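Local coordinates for protein putative deoxyribonuclease yjjV (Escherichia coli, PDB 1ZZM) that probably hydrolyses ester bonds, as a TatD-type metallo-dependent hydrolase that binds two divalent metal cations per subunit, at residues 27-33 with 222-227; 34-40 with 58-64; 92-96 with 128-132; 151-155 with 254-258; 194-199 with 233-239. One frame throughout, in Å; residues are numbered along the deposited sequence.

Contact 1. Residues 27-33 with 222-227; sequences RAAQAGV and RPEQAA
Residues 27-33 carry the last turn of helix 21-30, which closes in a Schellman motif: Gly-32, with phi 97° and psi 1°, sends its N to Ala-29 O (2.7 Å), and Val-33 N returns to Ala-28 O (2.9 Å) before the chain enters strand 33-39. At those angles a side chain on Gly-32 would be jammed against the preceding carbonyl. Residues 222-227 run from extended Arg-222 through helical angles at 223-225 into the helix that runs on to 236. In the TIM-barrel fold of the TatD family this brings the first helix beside the first part of a late one, the backbones closest at Ala-28 and Glu-224 (CA to CA 4.3 Å). Small side chains permit this: Ala-31 CB touches Glu-224 CB at 3.6 Å and Ala-227 CB at 4.3 Å, and Ala-28 CB meets Pro-223 CG at 4.2 Å. Val-33 (chi1 t) points CG2 at Pro-223 O (3.5 Å) and Ala-226 CB (4.0 Å). At the outer edge the guanidinium groups of Arg-27 and Arg-222 stack flat, planes 6° and centres 3.6 Å apart, their like charges compensated by Glu-224. Glu-224 OE2 accepts from Arg-222 NE (2.8 Å) and forms a salt bridge with Arg-27 NE at 3.3 Å, by charge alone because the oxygen lies out of the guanidinium plane. Water 1 accepts from Arg-27 NE (2.8 Å) and donates to Glu-224 OE2 (2.8 Å).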
# COMPACT_ATOMS: atom_id res chain seq x y z
N ARG A 27 -3.98 -12.08 15.97
CA ARG A 27 -4.30 -12.98 14.87
C ARG A 27 -3.27 -12.78 13.74
O ARG A 27 -2.86 -13.74 13.10
CB ARG A 27 -5.72 -12.74 14.35
CG ARG A 27 -6.81 -13.12 15.36
CD ARG A 27 -8.19 -12.64 14.93
NE ARG A 27 -8.72 -13.31 13.73
CZ ARG A 27 -9.98 -13.19 13.30
NH1 ARG A 27 -10.84 -12.43 13.98
NH2 ARG A 27 -10.42 -13.88 12.23
N ALA A 28 -2.86 -11.54 13.52
CA ALA A 28 -1.88 -11.22 12.50
C ALA A 28 -0.54 -11.80 12.91
O ALA A 28 0.13 -12.49 12.13
CB ALA A 28 -1.74 -9.69 12.32
N ALA A 29 -0.15 -11.56 14.15
CA ALA A 29 1.15 -12.06 14.60
C ALA A 29 1.27 -13.58 14.53
O ALA A 29 2.27 -14.10 14.05
CB ALA A 29 1.43 -11.59 16.00
N GLN A 30 0.27 -14.29 15.03
CA GLN A 30 0.36 -15.73 15.00
C GLN A 30 0.51 -16.26 13.57
O GLN A 30 1.06 -17.34 13.37
CB GLN A 30 -0.84 -16.38 15.68
CG GLN A 30 -2.20 -16.02 15.12
CD GLN A 30 -3.30 -16.93 15.68
OE1 GLN A 30 -3.10 -17.57 16.73
NE2 GLN A 30 -4.46 -16.99 15.00
N ALA A 31 0.04 -15.50 12.58
CA ALA A 31 0.17 -15.91 11.18
C ALA A 31 1.54 -15.54 10.65
O ALA A 31 1.89 -15.85 9.48
CB ALA A 31 -0.90 -15.24 10.32
N GLY A 32 2.31 -14.85 11.48
CA GLY A 32 3.64 -14.42 11.06
C GLY A 32 3.67 -12.97 10.56
O GLY A 32 4.73 -12.48 10.17
N VAL A 33 2.52 -12.29 10.58
CA VAL A 33 2.48 -10.89 10.14
C VAL A 33 2.84 -10.03 11.34
O VAL A 33 2.01 -9.70 12.16
CB VAL A 33 1.06 -10.53 9.57
CG1 VAL A 33 1.02 -9.11 9.05
CG2 VAL A 33 0.70 -11.50 8.46
N ARG A 222 -8.47 -9.67 6.15
CA ARG A 222 -7.76 -9.37 7.39
C ARG A 222 -6.26 -9.48 7.10
O ARG A 222 -5.85 -10.22 6.21
CB ARG A 222 -8.18 -10.39 8.47
CG ARG A 222 -9.67 -10.39 8.77
CD ARG A 222 -9.95 -11.26 10.02
NE ARG A 222 -9.27 -10.75 11.20
CZ ARG A 222 -9.79 -9.86 12.05
NH1 ARG A 222 -11.01 -9.41 11.85
NH2 ARG A 222 -9.08 -9.40 13.08
N PRO A 223 -5.43 -8.74 7.84
CA PRO A 223 -3.98 -8.79 7.59
C PRO A 223 -3.31 -10.14 7.68
O PRO A 223 -2.31 -10.37 7.00
CB PRO A 223 -3.41 -7.74 8.57
CG PRO A 223 -4.44 -7.78 9.71
CD PRO A 223 -5.75 -7.85 8.97
N GLU A 224 -3.85 -11.07 8.48
CA GLU A 224 -3.22 -12.38 8.56
C GLU A 224 -3.27 -13.08 7.19
O GLU A 224 -2.53 -14.02 6.95
CB GLU A 224 -3.88 -13.29 9.63
CG GLU A 224 -5.38 -13.36 9.53
CD GLU A 224 -6.06 -12.26 10.31
OE1 GLU A 224 -5.53 -11.12 10.36
OE2 GLU A 224 -7.13 -12.52 10.89
N GLN A 225 -4.15 -12.61 6.31
CA GLN A 225 -4.28 -13.22 5.00
C GLN A 225 -3.02 -12.95 4.17
O GLN A 225 -2.86 -13.53 3.11
CB GLN A 225 -5.54 -12.71 4.27
CG GLN A 225 -6.87 -13.24 4.88
CD GLN A 225 -7.08 -14.70 4.54
OE1 GLN A 225 -6.29 -15.56 4.94
NE2 GLN A 225 -8.13 -14.99 3.78
N ALA A 226 -2.14 -12.08 4.66
CA ALA A 226 -0.90 -11.84 3.92
C ALA A 226 -0.12 -13.15 3.84
O ALA A 226 0.58 -13.40 2.85
CB ALA A 226 -0.05 -10.76 4.61
N ALA A 227 -0.21 -13.98 4.88
CA ALA A 227 0.51 -15.27 4.91
C ALA A 227 0.01 -16.18 3.80
O ALA A 227 0.79 -16.95 3.22
CB ALA A 227 0.31 -15.97 6.28
O HOH W 1 -7.61 -15.11 11.82

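Contact 2. Residues 34-40 with 58-64; sequences GKIIVPA and PLYAALG
Strands 34-39 and 59-63 lie side by side and parallel, axes 4.4 Å apart at closest and crossing at -22°, in the register Ile-36 with Leu-59 through Pro-39 with Ala-62. From the start, Gly-34 O rests on Pro-58 CB (3.4 Å). Lys-35 runs along Tyr-60 (Lys-35 CD to Tyr-60 CE2 3.9 Å), and its NZ forms a salt bridge with the terminal carboxylate (OXT) of Pro-259. Ile-36 opens the hydrogen bonding: its N donates to Pro-58 O (2.9 Å), and its O accepts from Tyr-60 N (2.9 Å). Ile-36 CB packs on Leu-59 CD2 at 3.6 Å. Ile-37 turns to the other face, with CG1 4.3 Å from Tyr-60 CB. Val-38 repeats the pattern, N to Tyr-60 O at 2.7 Å and O from Ala-62 N at 3.0 Å, while its CG2 meets Leu-59 CD2 at 4.2 Å. Pro-39, which has no N-H to give, sits with CB 4.1 Å from Ala-62 CB and, on the inner face, lies against the metal ligand His-9. Ala-40 N closes the series on Ala-62 O (2.9 Å). These are the two strands of a beta-alpha-beta unit of the TIM barrel. Its helix 46-55 packs on Leu-59 and Ala-61, on the outer face shared with Ile-36 and Val-38. Strand 5-7 flanks 34-39 on its other edge, and helix 75-87 covers Leu-63.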
# COMPACT_ATOMS: atom_id res chain seq x y z
N GLY A 34 4.11 -9.65 11.40
CA GLY A 34 4.64 -8.91 12.54
C GLY A 34 4.53 -7.40 12.57
O GLY A 34 4.59 -6.81 13.66
N LYS A 35 4.42 -6.79 11.39
CA LYS A 35 4.26 -5.33 11.30
C LYS A 35 3.22 -5.07 10.22
O LYS A 35 3.06 -5.85 9.27
CB LYS A 35 5.58 -4.64 10.93
CG LYS A 35 6.62 -4.73 12.05
CD LYS A 35 7.91 -4.06 11.72
CE LYS A 35 8.74 -3.89 12.98
NZ LYS A 35 8.90 -5.18 13.71
N ILE A 36 2.52 -3.95 10.36
CA ILE A 36 1.50 -3.58 9.40
C ILE A 36 1.60 -2.07 9.14
O ILE A 36 1.71 -1.30 10.09
CB ILE A 36 0.10 -3.89 10.00
CG1 ILE A 36 0.01 -5.39 10.29
CG2 ILE A 36 -1.01 -3.42 9.04
CD1 ILE A 36 -1.29 -5.83 10.97
N ILE A 37 1.59 -1.67 7.88
CA ILE A 37 1.63 -0.25 7.54
C ILE A 37 0.19 0.18 7.24
O ILE A 37 -0.49 -0.47 6.40
CB ILE A 37 2.50 0.00 6.28
CG1 ILE A 37 3.96 -0.37 6.57
CG2 ILE A 37 2.44 1.46 5.88
CD1 ILE A 37 4.18 -1.82 6.86
N VAL A 38 -0.25 1.24 7.92
CA VAL A 38 -1.62 1.77 7.84
C VAL A 38 -1.66 3.10 7.10
O VAL A 38 -1.25 4.12 7.62
CB VAL A 38 -2.19 2.02 9.28
CG1 VAL A 38 -3.66 2.44 9.20
CG2 VAL A 38 -2.02 0.76 10.14
N PRO A 39 -2.12 3.09 5.84
CA PRO A 39 -2.18 4.35 5.09
C PRO A 39 -3.50 5.07 5.33
O PRO A 39 -4.57 4.43 5.32
CB PRO A 39 -1.99 3.90 3.65
CG PRO A 39 -2.59 2.53 3.61
CD PRO A 39 -2.45 1.93 4.99
N ALA A 40 -3.45 6.38 5.56
CA ALA A 40 -4.71 7.10 5.81
C ALA A 40 -5.45 7.32 4.50
O ALA A 40 -4.89 7.13 3.42
CB ALA A 40 -4.44 8.42 6.47
N PRO A 58 3.66 -2.77 16.53
CA PRO A 58 3.62 -3.29 15.16
C PRO A 58 3.09 -2.38 14.06
O PRO A 58 3.28 -2.68 12.90
CB PRO A 58 2.72 -4.53 15.28
CG PRO A 58 2.82 -4.90 16.71
CD PRO A 58 2.73 -3.54 17.37
N LEU A 59 2.44 -1.28 14.42
CA LEU A 59 1.83 -0.47 13.40
C LEU A 59 2.60 0.78 12.98
O LEU A 59 3.09 1.54 13.79
CB LEU A 59 0.41 -0.06 13.85
CG LEU A 59 -0.52 -1.19 14.26
CD1 LEU A 59 -1.84 -0.58 14.83
CD2 LEU A 59 -0.83 -2.05 13.01
N TYR A 60 2.68 0.98 11.68
CA TYR A 60 3.38 2.12 11.15
C TYR A 60 2.35 2.84 10.33
O TYR A 60 1.33 2.22 9.91
CB TYR A 60 4.54 1.66 10.29
CG TYR A 60 5.72 1.20 11.13
CD1 TYR A 60 6.83 2.03 11.31
CD2 TYR A 60 5.71 -0.05 11.77
CE1 TYR A 60 7.90 1.65 12.11
CE2 TYR A 60 6.79 -0.44 12.58
CZ TYR A 60 7.88 0.42 12.75
OH TYR A 60 8.95 0.08 13.55
N ALA A 61 2.60 4.10 10.05
CA ALA A 61 1.59 4.87 9.32
C ALA A 61 2.06 5.62 8.08
O ALA A 61 3.26 5.84 7.91
CB ALA A 61 0.98 5.88 10.29
N ALA A 62 1.09 5.99 7.24
CA ALA A 62 1.30 6.84 6.08
C ALA A 62 0.10 7.82 6.16
O ALA A 62 -1.00 7.42 6.59
CB ALA A 62 1.26 6.04 4.78
N LEU A 63 0.33 9.08 5.81
CA LEU A 63 -0.70 10.11 5.82
C LEU A 63 -0.82 10.62 4.40
O LEU A 63 0.18 10.85 3.68
CB LEU A 63 -0.31 11.28 6.73
CG LEU A 63 -0.04 10.94 8.19
CD1 LEU A 63 0.35 12.23 8.94
CD2 LEU A 63 -1.31 10.29 8.80
N GLY A 64 -2.07 10.81 3.97
CA GLY A 64 -2.30 11.24 2.62
C GLY A 64 -3.79 11.24 2.38
O GLY A 64 -4.59 10.78 3.23

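Contact 3. Residues 92-96 with 128-132; sequences VVAVG and LPVIL
This buried contact is a short parallel strand pairing in the barrel wall, formed where the chain turns a corner at Ala-94 and enters strand 95-101 beside strand 130-135. The CA 93-96 and CA 128-131 directions differ by 47°, with Val-95 opposite Val-130 (CA to CA 4.8 Å) and Gly-96 opposite Ile-131 (4.6 Å between CA atoms). Two backbone hydrogen bonds fix the register: Val-95 N to Pro-129 O at 3.0 Å and Ile-131 N to Val-95 O at 3.1 Å. Val-130 CA also makes a CA-H...O contact with Val-95 O (3.2 Å). The strands belong to a beta-alpha-beta unit of the TIM barrel, and its helix 109-125 lies over the face bearing Val-95 and Val-130. There Val-95 (chi1 t) packs CB on Val-130 CG1 (4.1 Å) and CG2 on Leu-128 CD1 (4.0 Å). On the side of Ile-131, Ala-94 CB rests 4.0 Å from Pro-129 CG and 4.1 Å from Ile-131 CG1, and Phe-256 of helix 241-256 lies against all three residues. Gly-96 leaves room for Ile-131: an ideal CB on it would clash, only 2.8 Å from Ile-131 CB. Ile-131 itself borders the metal ligand His-9.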
# COMPACT_ATOMS: atom_id res chain seq x y z
N VAL A 92 5.70 7.41 11.01
CA VAL A 92 5.02 7.75 9.76
C VAL A 92 6.12 7.47 8.74
O VAL A 92 7.19 8.09 8.79
CB VAL A 92 4.60 9.22 9.70
CG1 VAL A 92 4.46 9.68 8.26
CG2 VAL A 92 3.27 9.39 10.41
N VAL A 93 5.87 6.56 7.82
CA VAL A 93 6.92 6.20 6.90
C VAL A 93 6.72 6.54 5.45
O VAL A 93 7.60 6.25 4.63
CB VAL A 93 7.21 4.68 6.95
CG1 VAL A 93 7.63 4.30 8.35
CG2 VAL A 93 5.96 3.88 6.54
N ALA A 94 5.58 7.15 5.12
CA ALA A 94 5.30 7.46 3.73
C ALA A 94 4.15 8.45 3.65
O ALA A 94 3.41 8.62 4.63
CB ALA A 94 4.88 6.16 2.97
N VAL A 95 4.01 9.07 2.48
CA VAL A 95 2.92 9.97 2.18
C VAL A 95 2.04 8.95 1.52
O VAL A 95 2.30 8.40 0.43
CB VAL A 95 3.30 11.07 1.23
CG1 VAL A 95 2.04 11.81 0.73
CG2 VAL A 95 4.23 12.03 1.95
N GLY A 96 0.98 8.66 2.22
CA GLY A 96 0.19 7.63 1.71
C GLY A 96 -1.17 7.42 2.25
O GLY A 96 -1.62 7.85 3.32
N LEU A 128 10.03 11.50 1.60
CA LEU A 128 9.31 10.27 1.96
C LEU A 128 8.84 9.53 0.73
O LEU A 128 8.62 10.15 -0.31
CB LEU A 128 8.05 10.60 2.76
CG LEU A 128 8.30 11.17 4.16
CD1 LEU A 128 7.03 11.83 4.74
CD2 LEU A 128 8.75 10.00 5.01
N PRO A 129 8.72 8.19 0.82
CA PRO A 129 8.24 7.42 -0.32
C PRO A 129 6.71 7.58 -0.30
O PRO A 129 6.16 8.06 0.69
CB PRO A 129 8.66 5.99 0.01
CG PRO A 129 8.55 5.93 1.50
CD PRO A 129 9.11 7.31 1.93
N VAL A 130 6.03 7.16 -1.37
CA VAL A 130 4.58 7.25 -1.44
C VAL A 130 3.95 5.88 -1.59
O VAL A 130 4.56 4.94 -2.15
CB VAL A 130 4.13 8.14 -2.64
CG1 VAL A 130 4.60 9.61 -2.40
CG2 VAL A 130 4.77 7.61 -3.95
N ILE A 131 2.74 5.74 -1.07
CA ILE A 131 1.96 4.50 -1.17
C ILE A 131 0.86 4.92 -2.13
O ILE A 131 0.02 5.79 -1.84
CB ILE A 131 1.37 4.08 0.20
CG1 ILE A 131 2.49 3.46 1.05
CG2 ILE A 131 0.22 3.06 -0.00
CD1 ILE A 131 2.02 2.99 2.48
N LEU A 132 0.87 4.28 -3.29
CA LEU A 132 -0.02 4.63 -4.36
C LEU A 132 -1.13 3.65 -4.69
O LEU A 132 -0.92 2.43 -4.70
CB LEU A 132 0.81 4.86 -5.63
CG LEU A 132 1.88 5.94 -5.59
CD1 LEU A 132 2.94 5.66 -6.69
CD2 LEU A 132 1.22 7.33 -5.77

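Contact 4. Residues 151-155 with 254-258; sequences PRTGV and TLFNV
Leu-255 lays its two methyls along the backbone of residues 152-155, CD1 3.6 Å from Arg-152 O and CD2 3.6 Å from Gly-154 C. The last turn of helix 241-256 here meets the start of strand 154-156 in the TIM barrel, the CA atoms of Gly-154 and Leu-255 standing 6.7 Å apart. A side chain between them is what bridges the gap: Leu-255 is in the t,p rotamer, and its CD2 also reaches Val-155 CB at 3.9 Å. Gly-154 takes phi 163° and psi -156°, where a CB would be jammed against the preceding carbonyl oxygen, and Thr-153 has positive phi. Val-155 (chi1 p) directs CG1 to the edge of the Phe-256 ring, 4.0 Å from CZ. That ring also packs on Ile-131, Pro-129 and Leu-203, so this one side chain from the helix end reaches strands 130-135 and 202-204 as well. Asn-257, the first residue past the helix, has positive phi. Outside the apolar patch, water 2 donates to both Arg-152 O (2.8 Å) and Leu-255 O (2.8 Å).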
# COMPACT_ATOMS: atom_id res chain seq x y z
N PRO A 151 12.80 11.12 -5.30
CA PRO A 151 14.00 10.37 -4.92
C PRO A 151 13.70 9.07 -4.16
O PRO A 151 14.38 8.06 -4.34
CB PRO A 151 14.74 11.36 -4.02
CG PRO A 151 14.38 12.66 -4.58
CD PRO A 151 12.90 12.52 -4.85
N ARG A 152 12.67 9.08 -3.32
CA ARG A 152 12.36 7.88 -2.53
C ARG A 152 11.34 6.95 -3.14
O ARG A 152 11.00 5.93 -2.53
CB ARG A 152 11.86 8.29 -1.15
CG ARG A 152 12.82 9.17 -0.42
CD ARG A 152 14.05 8.38 0.00
NE ARG A 152 14.88 9.24 0.84
CZ ARG A 152 15.93 8.83 1.54
NH1 ARG A 152 16.31 7.55 1.51
NH2 ARG A 152 16.60 9.72 2.27
N THR A 153 10.88 7.30 -4.34
CA THR A 153 9.84 6.59 -5.05
C THR A 153 8.72 6.08 -4.14
O THR A 153 8.13 6.88 -3.42
CB THR A 153 10.41 5.46 -5.98
OG1 THR A 153 11.04 4.43 -5.21
CG2 THR A 153 11.42 6.10 -6.98
N GLY A 154 8.40 4.79 -4.22
CA GLY A 154 7.29 4.25 -3.45
C GLY A 154 6.83 2.90 -3.98
O GLY A 154 7.60 2.17 -4.60
N VAL A 155 5.57 2.57 -3.70
CA VAL A 155 4.98 1.30 -4.12
C VAL A 155 3.63 1.56 -4.79
O VAL A 155 2.87 2.43 -4.35
CB VAL A 155 4.73 0.34 -2.88
CG1 VAL A 155 3.94 1.07 -1.77
CG2 VAL A 155 3.94 -0.91 -3.33
N THR A 254 14.00 -1.55 2.63
CA THR A 254 14.68 -0.63 1.73
C THR A 254 13.80 0.54 1.31
O THR A 254 14.26 1.68 1.20
CB THR A 254 15.19 -1.37 0.48
OG1 THR A 254 16.11 -2.39 0.89
CG2 THR A 254 15.91 -0.40 -0.43
N LEU A 255 12.51 0.28 1.13
CA LEU A 255 11.60 1.32 0.72
C LEU A 255 11.14 2.23 1.86
O LEU A 255 11.17 3.44 1.72
CB LEU A 255 10.37 0.70 0.04
CG LEU A 255 9.40 1.76 -0.52
CD1 LEU A 255 10.12 2.54 -1.61
CD2 LEU A 255 8.12 1.09 -1.10
N PHE A 256 10.73 1.63 2.99
CA PHE A 256 10.15 2.34 4.15
C PHE A 256 11.00 2.48 5.40
O PHE A 256 10.73 3.34 6.26
CB PHE A 256 8.88 1.64 4.62
CG PHE A 256 7.83 1.52 3.58
CD1 PHE A 256 7.13 2.65 3.15
CD2 PHE A 256 7.48 0.26 3.07
CE1 PHE A 256 6.11 2.52 2.24
CE2 PHE A 256 6.47 0.13 2.15
CZ PHE A 256 5.77 1.27 1.73
N ASN A 257 11.99 1.60 5.54
CA ASN A 257 12.85 1.54 6.72
C ASN A 257 12.04 0.92 7.89
O ASN A 257 12.12 1.37 9.04
CB ASN A 257 13.38 2.93 7.10
CG ASN A 257 14.73 2.85 7.84
OD1 ASN A 257 15.59 2.04 7.50
ND2 ASN A 257 14.92 3.72 8.82
N VAL A 258 11.25 -0.11 7.57
CA VAL A 258 10.43 -0.83 8.55
C VAL A 258 11.04 -2.24 8.67
O VAL A 258 10.91 -3.05 7.74
CB VAL A 258 8.95 -0.94 8.08
CG1 VAL A 258 8.18 -1.90 8.97
CG2 VAL A 258 8.30 0.43 8.10
O HOH W 2 12.46 4.89 -0.32

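Contact 5. Residues 194-199 with 233-239; sequences IAKLPL and LCELRRE
Arg-237 is the main bump, and its hollow is the ring of carbonyl groups where helix 190-196 gives way to residues 197-199. Its side chain is folded by three successive m angles, chi1 to chi3, and curls back: Arg-237 NH1 donates to Ile-194 O (2.8 Å) and Leu-197 O (2.6 Å), both near the guanidinium plane, and Arg-237 NH2 adds a weak bond to Leu-197 O (3.0 Å). Leu-199 CD1 lies over one face of the guanidinium and Ala-195 O over the opposite one. Glu-239 holds the plug from behind: its OE1 accepts from Arg-237 NE (3.0 Å) and its OE2 from Arg-237 NH2 (2.9 Å), a bidentate salt bridge. Both segments are helix ends in the outer layer of the TIM barrel, on the helices that precede and follow strand 202-204, and the backbones come nearest at Ala-195 and Leu-236 (CA to CA 5.3 Å). That closeness suits the small Ala-195, whose CB fits against Leu-236 O (3.6 Å) and Leu-236 CB (4.3 Å). Deeper in, Leu-233 (t,p) presses CD1 on Ile-194 CG2 at 3.4 Å, with Ile-244 of helix 241-256 behind it. Water 3 donates to Ala-195 O (2.7 Å) and weakly to Leu-236 O (3.3 Å); water 4 accepts from Leu-199 N (2.9 Å) and donates weakly to Glu-239 OE2 (3.4 Å).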
# COMPACT_ATOMS: atom_id res chain seq x y z
N ILE A 194 3.36 -11.01 -11.94
CA ILE A 194 4.07 -11.15 -10.68
C ILE A 194 5.10 -12.27 -10.73
O ILE A 194 6.14 -12.21 -10.09
CB ILE A 194 3.06 -11.39 -9.54
CG1 ILE A 194 2.15 -10.18 -9.46
CG2 ILE A 194 3.76 -11.59 -8.22
CD1 ILE A 194 2.85 -8.84 -9.28
N ALA A 195 4.83 -13.30 -11.53
CA ALA A 195 5.79 -14.39 -11.66
C ALA A 195 7.06 -13.92 -12.38
O ALA A 195 8.13 -14.47 -12.18
CB ALA A 195 5.16 -15.55 -12.45
N LYS A 196 6.95 -12.88 -13.20
CA LYS A 196 8.11 -12.42 -13.96
C LYS A 196 8.91 -11.25 -13.41
O LYS A 196 10.08 -11.07 -13.77
CB LYS A 196 7.68 -12.08 -15.38
CG LYS A 196 6.91 -13.19 -16.06
CD LYS A 196 6.37 -12.72 -17.40
CE LYS A 196 5.39 -13.74 -17.98
NZ LYS A 196 4.80 -13.25 -19.26
N LEU A 197 8.30 -10.43 -12.56
CA LEU A 197 9.03 -9.28 -12.03
C LEU A 197 10.22 -9.68 -11.17
O LEU A 197 10.24 -10.77 -10.60
CB LEU A 197 8.07 -8.39 -11.21
CG LEU A 197 6.86 -7.79 -11.96
CD1 LEU A 197 5.90 -7.05 -10.97
CD2 LEU A 197 7.36 -6.81 -13.04
N PRO A 198 11.23 -8.80 -11.06
CA PRO A 198 12.43 -9.03 -10.25
C PRO A 198 11.95 -9.17 -8.81
O PRO A 198 11.10 -8.40 -8.35
CB PRO A 198 13.21 -7.73 -10.38
CG PRO A 198 12.78 -7.19 -11.74
CD PRO A 198 11.30 -7.54 -11.82
N LEU A 199 12.51 -10.13 -8.08
CA LEU A 199 12.09 -10.32 -6.70
C LEU A 199 12.24 -9.07 -5.82
O LEU A 199 11.49 -8.87 -4.87
CB LEU A 199 12.90 -11.46 -6.07
CG LEU A 199 12.36 -12.06 -4.77
CD1 LEU A 199 10.86 -12.41 -4.95
CD2 LEU A 199 13.15 -13.35 -4.45
N LEU A 233 2.07 -16.68 -3.71
CA LEU A 233 3.21 -16.08 -4.41
C LEU A 233 4.31 -17.12 -4.58
O LEU A 233 5.00 -17.15 -5.59
CB LEU A 233 3.77 -14.90 -3.62
CG LEU A 233 5.00 -14.19 -4.21
CD1 LEU A 233 4.66 -13.60 -5.57
CD2 LEU A 233 5.48 -13.07 -3.23
N CYS A 234 4.49 -17.98 -3.58
CA CYS A 234 5.52 -19.01 -3.70
C CYS A 234 5.20 -19.99 -4.83
O CYS A 234 6.11 -20.52 -5.46
CB CYS A 234 5.65 -19.79 -2.40
SG CYS A 234 6.37 -18.84 -1.08
N GLU A 235 3.92 -20.21 -5.09
CA GLU A 235 3.53 -21.13 -6.16
C GLU A 235 3.84 -20.52 -7.52
O GLU A 235 4.10 -21.23 -8.49
CB GLU A 235 2.03 -21.46 -6.06
CG GLU A 235 1.65 -22.36 -4.88
CD GLU A 235 0.17 -22.29 -4.52
OE1 GLU A 235 -0.65 -21.76 -5.32
OE2 GLU A 235 -0.18 -22.79 -3.42
N LEU A 236 3.82 -19.19 -7.59
CA LEU A 236 4.10 -18.49 -8.83
C LEU A 236 5.57 -18.31 -9.12
O LEU A 236 5.99 -18.26 -10.28
CB LEU A 236 3.49 -17.09 -8.79
CG LEU A 236 1.98 -16.98 -8.76
CD1 LEU A 236 1.54 -15.52 -8.61
CD2 LEU A 236 1.46 -17.59 -10.03
N ARG A 237 6.36 -18.18 -8.07
CA ARG A 237 7.78 -17.93 -8.24
C ARG A 237 8.64 -19.16 -8.33
O ARG A 237 8.25 -20.23 -7.86
CB ARG A 237 8.28 -17.09 -7.08
CG ARG A 237 7.51 -15.78 -6.92
CD ARG A 237 7.78 -14.87 -8.12
NE ARG A 237 9.20 -14.53 -8.22
CZ ARG A 237 9.66 -13.45 -8.86
NH1 ARG A 237 8.79 -12.60 -9.43
NH2 ARG A 237 10.96 -13.22 -8.94
N ARG A 238 9.83 -19.00 -8.89
CA ARG A 238 10.79 -20.11 -8.97
C ARG A 238 11.62 -20.20 -7.69
O ARG A 238 11.98 -21.29 -7.27
CB ARG A 238 11.73 -19.92 -10.17
CG ARG A 238 11.09 -20.15 -11.53
CD ARG A 238 10.63 -21.59 -11.71
NE ARG A 238 11.73 -22.56 -11.74
CZ ARG A 238 12.47 -22.84 -12.81
NH1 ARG A 238 12.23 -22.23 -13.97
NH2 ARG A 238 13.44 -23.74 -12.72
N GLU A 239 11.94 -19.06 -7.08
CA GLU A 239 12.76 -19.04 -5.86
C GLU A 239 12.14 -19.80 -4.70
O GLU A 239 10.92 -19.91 -4.60
CB GLU A 239 13.05 -17.60 -5.40
CG GLU A 239 13.67 -16.68 -6.45
CD GLU A 239 12.63 -15.99 -7.34
OE1 GLU A 239 11.45 -16.36 -7.30
OE2 GLU A 239 12.99 -15.08 -8.09
O HOH W 3 8.89 -16.85 -11.07
O HOH W 4 14.04 -12.18 -9.52

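In the fold
Contacts 2 and 3 and the strand side of contact 4 follow the barrel wall in order. Strand 59-63 of contact 2 meets contact 3 through probable hydrogen bonds, Val-93 N to Ala-61 O (2.7 Å) and Gly-96 N to Leu-63 O (2.8 Å); contacts 3 and 4 join through Leu-132 N and Val-155 O (2.9 Å). Contact 1 abuts contact 2 where Pro-223 CB touches Ile-36 CD1 (3.7 Å). Contact 5 touches none of the others but shares helix 226-236 with contact 1, their centres about 21 Å apart. Contact 2 comes nearest a bound zinc of the metal centre: the Pro-39 side chain is about 5 Å from it, against about 6 Å for Ile-131.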